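Local coordinates for Glyoxalase/bleomycin resistance protein/dioxygenase (Alicyclobacillus acidocaldarius subsp. acidocaldarius, PDB 3RRI) that is of unestablished function but belongs to the glyoxalase/bleomycin resistance/dioxygenase superfamily, most members of which are metal-dependent, and may act as a dioxygenase, at residues H110-L115 and L122-Y127; R62-Y67 and P94-L99. All coordinates share one frame; numbering follows the deposited sequence.

Contact 1: H110-L115 and L122-Y127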
loop_
_atom_site.group_PDB
_atom_site.type_symbol
_atom_site.label_atom_id
_atom_site.label_comp_id
_atom_site.label_asym_id
_atom_site.label_seq_id
_atom_site.Cartn_x
_atom_site.Cartn_y
_atom_site.Cartn_z
ATOM N N HIS A 110 -22.122 5.696 16.178
ATOM C CA HIS A 110 -21.825 4.509 15.387
ATOM C C HIS A 110 -22.986 3.502 15.385
ATOM O O HIS A 110 -23.725 3.436 16.375
ATOM C CB HIS A 110 -20.549 3.838 15.917
ATOM C CG HIS A 110 -20.501 3.663 17.410
ATOM N ND1 HIS A 110 -20.172 4.684 18.281
ATOM C CD2 HIS A 110 -20.649 2.554 18.176
ATOM C CE1 HIS A 110 -20.148 4.217 19.518
ATOM N NE2 HIS A 110 -20.412 2.920 19.478
ATOM N N GLU A 111 -23.150 2.761 14.274
ATOM C CA GLU A 111 -24.045 1.613 14.235
ATOM C C GLU A 111 -23.351 0.465 14.906
ATOM O O GLU A 111 -22.128 0.321 14.775
ATOM C CB GLU A 111 -24.417 1.235 12.805
ATOM C CG GLU A 111 -25.149 2.320 11.996
ATOM C CD GLU A 111 -26.127 1.789 10.933
ATOM O OE1 GLU A 111 -26.670 2.616 10.182
ATOM O OE2 GLU A 111 -26.376 0.577 10.838
ATOM N N THR A 112 -24.117 -0.390 15.586
ATOM C CA THR A 112 -23.552 -1.481 16.360
ATOM C C THR A 112 -24.521 -2.669 16.358
ATOM O O THR A 112 -25.747 -2.472 16.317
ATOM C CB THR A 112 -23.339 -1.019 17.809
ATOM O OG1 THR A 112 -22.818 -2.078 18.597
ATOM C CG2 THR A 112 -24.665 -0.619 18.410
ATOM N N PHE A 113 -24.005 -3.890 16.362
ATOM C CA PHE A 113 -24.786 -5.057 16.772
ATOM C C PHE A 113 -23.877 -5.988 17.560
ATOM O O PHE A 113 -22.655 -5.928 17.390
ATOM C CB PHE A 113 -25.461 -5.786 15.604
ATOM C CG PHE A 113 -24.516 -6.302 14.550
ATOM C CD1 PHE A 113 -24.053 -7.610 14.576
ATOM C CD2 PHE A 113 -24.127 -5.497 13.488
ATOM C CE1 PHE A 113 -23.252 -8.091 13.568
ATOM C CE2 PHE A 113 -23.282 -5.985 12.505
ATOM C CZ PHE A 113 -22.857 -7.277 12.559
ATOM N N PHE A 114 -24.457 -6.753 18.471
ATOM C CA PHE A 114 -23.714 -7.715 19.280
ATOM C C PHE A 114 -24.181 -9.127 18.977
ATOM O O PHE A 114 -25.390 -9.411 19.042
ATOM C CB PHE A 114 -23.966 -7.497 20.758
ATOM C CG PHE A 114 -23.278 -6.313 21.365
ATOM C CD1 PHE A 114 -22.224 -6.510 22.252
ATOM C CD2 PHE A 114 -23.696 -5.031 21.124
ATOM C CE1 PHE A 114 -21.596 -5.430 22.870
ATOM C CE2 PHE A 114 -23.048 -3.942 21.714
ATOM C CZ PHE A 114 -22.000 -4.152 22.603
ATOM N N LEU A 115 -23.247 -10.016 18.683
ATOM C CA LEU A 115 -23.477 -11.451 18.614
ATOM C C LEU A 115 -23.026 -12.077 19.935
ATOM O O LEU A 115 -22.355 -11.418 20.740
ATOM C CB LEU A 115 -22.709 -12.081 17.459
ATOM C CG LEU A 115 -22.889 -11.452 16.090
ATOM C CD1 LEU A 115 -22.107 -12.174 15.071
ATOM C CD2 LEU A 115 -24.412 -11.427 15.712
ATOM N N LEU A 122 -19.210 -11.930 24.193
ATOM C CA LEU A 122 -19.936 -10.930 23.404
ATOM C C LEU A 122 -19.038 -10.344 22.297
ATOM O O LEU A 122 -17.951 -9.815 22.589
ATOM C CB LEU A 122 -20.470 -9.817 24.281
ATOM C CG LEU A 122 -21.574 -10.172 25.302
ATOM C CD1 LEU A 122 -21.938 -8.939 26.098
ATOM C CD2 LEU A 122 -22.836 -10.815 24.652
ATOM N N LEU A 123 -19.508 -10.448 21.051
ATOM C CA LEU A 123 -18.867 -9.899 19.875
ATOM C C LEU A 123 -19.619 -8.649 19.493
ATOM O O LEU A 123 -20.827 -8.726 19.236
ATOM C CB LEU A 123 -18.930 -10.872 18.723
ATOM C CG LEU A 123 -18.062 -12.139 18.808
ATOM C CD1 LEU A 123 -18.598 -13.054 19.863
ATOM C CD2 LEU A 123 -17.978 -12.814 17.447
ATOM N N GLU A 124 -18.930 -7.522 19.423
ATOM C CA GLU A 124 -19.549 -6.290 18.945
ATOM C C GLU A 124 -18.916 -5.844 17.639
ATOM O O GLU A 124 -17.687 -5.800 17.513
ATOM C CB GLU A 124 -19.443 -5.162 19.954
ATOM C CG GLU A 124 -20.177 -3.902 19.470
ATOM C CD GLU A 124 -19.939 -2.646 20.293
ATOM O OE1 GLU A 124 -18.907 -2.558 21.008
ATOM O OE2 GLU A 124 -20.807 -1.726 20.216
ATOM N N PHE A 125 -19.738 -5.518 16.645
ATOM C CA PHE A 125 -19.272 -4.979 15.384
ATOM C C PHE A 125 -19.802 -3.588 15.235
ATOM O O PHE A 125 -20.951 -3.347 15.621
ATOM C CB PHE A 125 -19.663 -5.883 14.217
ATOM C CG PHE A 125 -19.092 -7.253 14.351
ATOM C CD1 PHE A 125 -17.770 -7.484 13.943
ATOM C CD2 PHE A 125 -19.784 -8.272 14.944
ATOM C CE1 PHE A 125 -17.186 -8.734 14.103
ATOM C CE2 PHE A 125 -19.194 -9.524 15.091
ATOM C CZ PHE A 125 -17.882 -9.745 14.683
ATOM N N LYS A 126 -18.977 -2.678 14.732
ATOM C CA LYS A 126 -19.307 -1.269 14.705
ATOM C C LYS A 126 -18.986 -0.637 13.348
ATOM O O LYS A 126 -18.130 -1.099 12.616
ATOM C CB LYS A 126 -18.510 -0.485 15.771
ATOM C CG LYS A 126 -18.744 -0.888 17.203
ATOM C CD LYS A 126 -18.165 0.141 18.200
ATOM C CE LYS A 126 -16.660 -0.159 18.459
ATOM N NZ LYS A 126 -16.130 0.664 19.627
ATOM N N TYR A 127 -19.703 0.433 13.039
ATOM C CA TYR A 127 -19.382 1.313 11.953
ATOM C C TYR A 127 -19.581 2.755 12.407
ATOM O O TYR A 127 -20.692 3.116 12.832
ATOM C CB TYR A 127 -20.284 1.023 10.734
ATOM C CG TYR A 127 -20.198 2.079 9.690
ATOM C CD1 TYR A 127 -19.141 2.111 8.807
ATOM C CD2 TYR A 127 -21.163 3.107 9.606
ATOM C CE1 TYR A 127 -19.030 3.062 7.861
ATOM C CE2 TYR A 127 -21.040 4.087 8.656
ATOM C CZ TYR A 127 -19.963 4.076 7.795
ATOM O OH TYR A 127 -19.817 5.049 6.825
#

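Contact 2: R62-Y67 and P94-L99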
loop_
_atom_site.group_PDB
_atom_site.type_symbol
_atom_site.label_atom_id
_atom_site.label_comp_id
_atom_site.label_asym_id
_atom_site.label_seq_id
_atom_site.Cartn_x
_atom_site.Cartn_y
_atom_site.Cartn_z
ATOM N N ARG A 62 -21.442 -17.369 33.040
ATOM C CA ARG A 62 -22.777 -17.960 32.978
ATOM C C ARG A 62 -23.844 -16.896 32.854
ATOM O O ARG A 62 -24.895 -17.161 32.297
ATOM C CB ARG A 62 -23.064 -18.841 34.207
ATOM C CG ARG A 62 -22.725 -20.288 33.988
ATOM C CD ARG A 62 -21.241 -20.479 33.826
ATOM N NE ARG A 62 -20.893 -21.889 33.895
ATOM C CZ ARG A 62 -19.650 -22.357 33.850
ATOM N NH1 ARG A 62 -18.621 -21.538 33.703
ATOM N NH2 ARG A 62 -19.436 -23.654 33.922
ATOM N N GLU A 63 -23.576 -15.707 33.378
ATOM C CA GLU A 63 -24.521 -14.590 33.323
ATOM C C GLU A 63 -23.837 -13.500 32.530
ATOM O O GLU A 63 -22.699 -13.141 32.826
ATOM C CB GLU A 63 -24.836 -14.089 34.744
ATOM C CG GLU A 63 -26.307 -13.732 35.023
ATOM C CD GLU A 63 -26.620 -13.729 36.529
ATOM O OE1 GLU A 63 -26.677 -12.627 37.142
ATOM O OE2 GLU A 63 -26.775 -14.838 37.105
ATOM N N VAL A 64 -24.517 -12.974 31.520
ATOM C CA VAL A 64 -23.867 -12.073 30.581
ATOM C C VAL A 64 -24.454 -10.663 30.674
ATOM O O VAL A 64 -25.664 -10.492 30.721
ATOM C CB VAL A 64 -23.951 -12.633 29.132
ATOM C CG1 VAL A 64 -25.402 -12.712 28.654
ATOM C CG2 VAL A 64 -23.110 -11.808 28.195
ATOM N N SER A 65 -23.577 -9.665 30.746
ATOM C CA SER A 65 -23.972 -8.272 30.559
ATOM C C SER A 65 -22.988 -7.589 29.593
ATOM O O SER A 65 -21.838 -8.026 29.452
ATOM C CB SER A 65 -24.079 -7.533 31.903
ATOM O OG SER A 65 -22.836 -7.520 32.594
HETATM N N MSE A 66 -23.454 -6.533 28.929
HETATM C CA MSE A 66 -22.702 -5.861 27.874
HETATM C C MSE A 66 -21.306 -5.468 28.319
HETATM O O MSE A 66 -20.343 -5.655 27.580
HETATM C CB MSE A 66 -23.464 -4.617 27.399
HETATM C CG MSE A 66 -22.824 -3.834 26.245
HETATM SE SE MSE A 66 -24.055 -2.583 25.390
HETATM C CE MSE A 66 -25.239 -3.877 24.552
ATOM N N TYR A 67 -21.199 -4.928 29.523
ATOM C CA TYR A 67 -19.919 -4.451 30.047
ATOM C C TYR A 67 -19.442 -5.383 31.142
ATOM O O TYR A 67 -20.241 -6.052 31.795
ATOM C CB TYR A 67 -20.078 -3.030 30.580
ATOM C CG TYR A 67 -20.595 -2.090 29.531
ATOM C CD1 TYR A 67 -21.945 -1.708 29.503
ATOM C CD2 TYR A 67 -19.759 -1.609 28.527
ATOM C CE1 TYR A 67 -22.429 -0.855 28.506
ATOM C CE2 TYR A 67 -20.228 -0.749 27.535
ATOM C CZ TYR A 67 -21.561 -0.375 27.531
ATOM O OH TYR A 67 -22.014 0.468 26.549
ATOM N N PRO A 94 -26.810 -16.231 16.943
ATOM C CA PRO A 94 -27.577 -15.509 17.949
ATOM C C PRO A 94 -27.081 -14.098 18.150
ATOM O O PRO A 94 -25.878 -13.895 18.281
ATOM C CB PRO A 94 -27.365 -16.328 19.240
ATOM C CG PRO A 94 -26.908 -17.626 18.801
ATOM C CD PRO A 94 -26.291 -17.515 17.444
ATOM N N PHE A 95 -28.003 -13.147 18.203
ATOM C CA PHE A 95 -27.729 -11.782 18.630
ATOM C C PHE A 95 -27.970 -11.603 20.135
ATOM O O PHE A 95 -28.967 -12.092 20.689
ATOM C CB PHE A 95 -28.622 -10.794 17.880
ATOM C CG PHE A 95 -28.210 -10.565 16.458
ATOM C CD1 PHE A 95 -28.387 -11.550 15.505
ATOM C CD2 PHE A 95 -27.636 -9.368 16.055
ATOM C CE1 PHE A 95 -27.999 -11.334 14.160
ATOM C CE2 PHE A 95 -27.247 -9.168 14.738
ATOM C CZ PHE A 95 -27.412 -10.166 13.798
ATOM N N TYR A 96 -27.045 -10.925 20.805
ATOM C CA TYR A 96 -27.253 -10.385 22.130
ATOM C C TYR A 96 -27.996 -9.060 22.051
ATOM O O TYR A 96 -28.859 -8.755 22.895
ATOM C CB TYR A 96 -25.898 -10.204 22.848
ATOM C CG TYR A 96 -26.037 -9.656 24.232
ATOM C CD1 TYR A 96 -26.507 -10.466 25.269
ATOM C CD2 TYR A 96 -25.731 -8.327 24.514
ATOM C CE1 TYR A 96 -26.657 -9.953 26.555
ATOM C CE2 TYR A 96 -25.873 -7.811 25.786
ATOM C CZ TYR A 96 -26.340 -8.628 26.797
ATOM O OH TYR A 96 -26.476 -8.105 28.062
ATOM N N HIS A 97 -27.626 -8.249 21.071
ATOM C CA HIS A 97 -28.282 -6.965 20.812
ATOM C C HIS A 97 -28.380 -6.743 19.311
ATOM O O HIS A 97 -27.385 -6.797 18.599
ATOM C CB HIS A 97 -27.524 -5.818 21.497
ATOM C CG HIS A 97 -28.367 -4.609 21.769
ATOM N ND1 HIS A 97 -28.893 -3.827 20.759
ATOM C CD2 HIS A 97 -28.780 -4.048 22.932
ATOM C CE1 HIS A 97 -29.589 -2.834 21.290
ATOM N NE2 HIS A 97 -29.545 -2.952 22.605
ATOM N N ASP A 98 -29.596 -6.507 18.798
ATOM C CA ASP A 98 -29.765 -6.318 17.376
ATOM C C ASP A 98 -29.245 -4.931 16.965
ATOM O O ASP A 98 -28.856 -4.120 17.808
ATOM C CB ASP A 98 -31.268 -6.484 16.980
ATOM C CG ASP A 98 -31.462 -7.023 15.548
ATOM O OD1 ASP A 98 -30.604 -6.796 14.653
ATOM O OD2 ASP A 98 -32.495 -7.699 15.294
ATOM N N LEU A 99 -29.251 -4.679 15.670
ATOM C CA LEU A 99 -28.765 -3.451 15.078
ATOM C C LEU A 99 -29.324 -2.242 15.801
ATOM O O LEU A 99 -30.561 -2.111 15.981
ATOM C CB LEU A 99 -29.144 -3.384 13.586
ATOM C CG LEU A 99 -28.444 -2.410 12.658
ATOM C CD1 LEU A 99 -26.920 -2.637 12.660
ATOM C CD2 LEU A 99 -29.003 -2.599 11.249
#

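Contact 1: H110-L115 and L122-Y127
E124 lies against both F114 and T112 across the antiparallel hairpin formed by strands 110-116 and 122-128, part of a mixed sheet of the vicinal oxygen chelate fold. The two segments hold five bridging pairs, from E111 with Y127 to L115 with L123. On the sheet face that carries T112, F114, E124 and K126, E124 CG is anti to the backbone N (chi1 -176°), which lays it over one face of the F114 ring, 3.8 Å from the centroid and offset toward the rim, a CH-pi contact; the chain beyond is extended. The carboxylate plane is only 22° from that of the phenyl group, and E124 CD comes to 3.4 Å from F114 CZ. Beside the ring, T112 OG1 donates to E124 OE2 (2.6 Å), which accepts on its anti lone pair, the one turned away from OE1. H70 of strand 70-74 meets F114 edge-to-face and also touches E124, whose backbone O bonds H12 of the second subunit, a grouping consistent with the His/Glu metal sites of relatives. Farther along, K126 CD lies 3.5 Å from H110 CD2; K126 NZ bonds Y128 OH and Q51 of the second subunit, while H110 ND1 bonds the carbonyl of E108.

The other face carries F113, L115, L123 and F125, with E111 and Y127 toward one end, and helix 78-90 packs on it. F125 CB sits over one face of the F113 ring, 4.2 Å from its centroid, and the two rings meet obliquely, planes 35° apart. F81 and Y85 of the helix approach F113 edge-to-face. At the hairpin's closed end, L115 crosses F125 at about a right angle, and L115 CD1 stops 3.9 Å from F125 CE2.

Contact 2: R62-Y67 and P94-L99
Y96 has more surface buried than any other residue in this contact, followed by M66, a selenomethionine in this crystal, and V64. The Y96 side chain leaves the backbone with CG anti to N (chi1 -180°), and its ring reaches the loop 62-67 between V64 and M66. On the V64 side, V64 CG1 stands 3.7 Å from Y96 CE1, and V64 and Y96 point past one another. The phenol oxygen ends against loop backbone: Y96 OH is 3.5 Å from S65 CA, and no hydrogen bond joins the two segments. M66 approaches the same ring from the CE2 side. Its chain is extended through chi2 and then bends at chi3 (-69°), which brings the methyl to the adjoining Y96 and H97 rings. M66 CE lies 4.2 Å from Y96 CE2 and 3.9 Å from H97 CD2, and the M66 side chain lies at a slant to both. Y96 and H97 form a classic beta bulge opposite F114 of strand 110-116, and both residues point their CB atoms at the loop, so the bulge supplies two neighbouring rings to a single selenomethionine. F114 also touches M66, and L122 of strand 122-128 packs on V64 and Y96, so the loop packs over F114 and the L122 end of the hairpin. Within the loop, S65 OG donates to Y67 O at 3.1 Å; H70 ND1 bonds the M66 carbonyl. On the other segment, H97 ND1 donates within its own ring plane to a lone pair of D98 O, 3.0 Å away with an N-H...O angle of 169°.

In the fold
The centres of contacts 1 and 2 lie 10 Å apart, and both reach the same mixed sheet, in which strands 95-98 and 110-116 are antiparallel neighbours. Both segments of contact 2 precede those of contact 1 in the chain. The contacts touch directly. One probable hydrogen bond links Y96 N with F114 O at 2.9 Å. A second, also probable, links F114 N with H97 O at 2.9 Å. L122 CD2 packs at 3.4 Å from Y96 CG. The buried hairpin therefore continues through the bulged strand to a partly exposed loop. Both contacts lie within reach of the second subunit, through E124 and K126 in contact 1 and Y67 in contact 2.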